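Local coordinates for Blr6230 protein (Bradyrhizobium diazoefficiens USDA 110, PDB 5NGG) that probably hydrolyses beta-lactam antibiotics as a subclass B3 metallo-beta-lactamase with zinc ions in its active site, at residues N99-L104 and G176-C181. Sequence-based numbering, arbitrary orientation.
Sequences NTHAHL and GHSPGC. With ZN (zinc ion), chain D.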
loop_
_atom_site.group_PDB
_atom_site.type_symbol
_atom_site.label_atom_id
_atom_site.label_comp_id
_atom_site.label_asym_id
_atom_site.label_seq_id
_atom_site.Cartn_x
_atom_site.Cartn_y
_atom_site.Cartn_z
ATOM N N ASN A 99 3.154 4.264 -5.546
ATOM C CA ASN A 99 3.235 4.043 -4.105
ATOM C C ASN A 99 1.889 4.312 -3.459
ATOM O O ASN A 99 1.223 5.302 -3.789
ATOM C CB ASN A 99 4.296 4.983 -3.525
ATOM C CG ASN A 99 4.659 4.750 -2.029
ATOM O OD1 ASN A 99 4.984 5.725 -1.347
ATOM N ND2 ASN A 99 4.695 3.517 -1.547
ATOM N N THR A 100 1.532 3.469 -2.495
ATOM C CA THR A 100 0.408 3.753 -1.591
ATOM C C THR A 100 0.858 4.737 -0.504
ATOM O O THR A 100 0.258 5.789 -0.299
ATOM C CB THR A 100 -0.136 2.485 -0.909
ATOM O OG1 THR A 100 0.941 1.746 -0.320
ATOM C CG2 THR A 100 -0.943 1.647 -1.900
ATOM N N HIS A 101 1.930 4.412 0.212
ATOM C CA HIS A 101 2.431 5.340 1.240
ATOM C C HIS A 101 3.897 5.073 1.533
ATOM O O HIS A 101 4.410 3.975 1.342
ATOM C CB HIS A 101 1.585 5.310 2.515
ATOM C CG HIS A 101 1.821 4.108 3.369
ATOM N ND1 HIS A 101 1.044 2.969 3.321
ATOM C CD2 HIS A 101 2.713 3.903 4.362
ATOM C CE1 HIS A 101 1.483 2.098 4.213
ATOM N NE2 HIS A 101 2.514 2.628 4.845
ATOM N N ALA A 102 4.561 6.108 2.027
ATOM C CA ALA A 102 6.020 6.161 2.045
ATOM C C ALA A 102 6.628 5.697 3.374
ATOM O O ALA A 102 7.262 6.476 4.068
ATOM C CB ALA A 102 6.461 7.570 1.707
ATOM N N HIS A 103 6.454 4.423 3.708
ATOM C CA HIS A 103 7.157 3.751 4.801
ATOM C C HIS A 103 8.028 2.643 4.234
ATOM O O HIS A 103 7.707 2.079 3.182
ATOM C CB HIS A 103 6.183 3.137 5.812
ATOM C CG HIS A 103 5.420 4.129 6.609
ATOM N ND1 HIS A 103 4.237 3.802 7.216
ATOM C CD2 HIS A 103 5.681 5.421 6.930
ATOM C CE1 HIS A 103 3.796 4.849 7.887
ATOM N NE2 HIS A 103 4.652 5.846 7.729
ATOM N N LEU A 104 9.118 2.343 4.937
ATOM C CA LEU A 104 10.155 1.429 4.420
ATOM C C LEU A 104 9.662 0.043 4.030
ATOM O O LEU A 104 10.270 -0.583 3.187
ATOM C CB LEU A 104 11.315 1.281 5.394
ATOM C CG LEU A 104 11.196 0.314 6.562
ATOM C CD1 LEU A 104 12.573 0.039 7.170
ATOM C CD2 LEU A 104 10.237 0.831 7.605
ATOM N N GLY A 176 -3.396 10.017 6.758
ATOM C CA GLY A 176 -3.518 9.614 8.165
ATOM C C GLY A 176 -2.361 8.710 8.494
ATOM O O GLY A 176 -1.436 9.095 9.219
ATOM N N HIS A 177 -2.355 7.511 7.913
ATOM C CA HIS A 177 -1.267 6.589 8.168
ATOM C C HIS A 177 0.081 7.208 7.695
ATOM O O HIS A 177 1.128 6.959 8.309
ATOM C CB HIS A 177 -1.571 5.232 7.508
ATOM C CG HIS A 177 -0.517 4.205 7.735
ATOM N ND1 HIS A 177 -0.448 3.413 8.857
ATOM C CD2 HIS A 177 0.547 3.879 6.981
ATOM C CE1 HIS A 177 0.610 2.617 8.755
ATOM N NE2 HIS A 177 1.241 2.891 7.637
ATOM N N SER A 178 0.042 7.973 6.603
ATOM C CA SER A 178 1.125 8.880 6.234
ATOM C C SER A 178 0.471 10.144 5.688
ATOM O O SER A 178 -0.707 10.115 5.305
ATOM C CB SER A 178 2.055 8.253 5.186
ATOM O OG SER A 178 1.441 8.245 3.896
ATOM N N PRO A 179 1.220 11.249 5.615
ATOM C CA PRO A 179 0.584 12.483 5.145
ATOM C C PRO A 179 0.138 12.451 3.681
ATOM O O PRO A 179 -0.835 13.130 3.324
ATOM C CB PRO A 179 1.638 13.567 5.424
ATOM C CG PRO A 179 2.919 12.832 5.511
ATOM C CD PRO A 179 2.591 11.497 6.109
ATOM N N GLY A 180 0.853 11.690 2.866
ATOM C CA GLY A 180 0.579 11.575 1.434
ATOM C C GLY A 180 -0.004 10.237 1.010
ATOM O O GLY A 180 0.003 9.933 -0.184
ATOM N N CYS A 181 -0.564 9.485 1.959
ATOM C CA CYS A 181 -1.143 8.162 1.710
ATOM C C CYS A 181 -2.197 8.277 0.581
ATOM O O CYS A 181 -3.134 9.106 0.695
ATOM C CB CYS A 181 -1.785 7.707 3.031
ATOM S SG CYS A 181 -1.914 5.946 3.428
HETATM ZN ZN ZN D . 3.000 2.193 6.806
HETATM O O HOH W 1 3.545 8.103 9.040
HETATM O O HOH W 2 3.776 0.530 7.061
#
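His101 and His103 on one loop and His177 on the other close around one of the two zinc ions of the active site, which joins the two loops. From its CB outward, His101 meets the other loop and then the metal. The CB lies 3.7 Å from Cys181 SG and, in the conformer modelled here, also touches Ser178 OG. Cys181 is pinned by its disulfide to Cys201, and in that conformer Ser178 OG is hydrogen-bonded to Asp127. The first torsion (chi1 76°) sets CG between the backbone N and the carbonyl carbon. Past CG, ND1 is hydrogen-bonded to the carbonyl O of Cys201, which fixes the rotation of the ring. CD2 and CE1 sit beneath the edge of His177, whose CD2 stands over one His101 face, offset toward the rim; the pair is edge-to-face, planes at 76°. At the tip, His101 NE2 reaches the zinc ion at 2.1 Å.

His103 coordinates through its other nitrogen, ND1, and His177 through NE2, each 2.1 Å from the zinc ion. Their rings meet obliquely, at 64°. The far nitrogen, His103 NE2, donates to a water 2.8 Å away that in turn donates to His177 O, a second link between the loops. His177 ND1 is hydrogen-bonded to Thr204 O. Along the backbones, Cys181 CA lies 3.4 Å from Thr100 O in a CA-H...O contact.

The three coordinating nitrogens stand close together without hydrogen-bonding because all are bound to the zinc ion. The second zinc ion, held by Asp105, His106 and His242, lies close by. A water oxygen 1.9 Å from the first zinc ion takes its fourth position, and a zinc-bound water is what this family is thought to activate as the nucleophile.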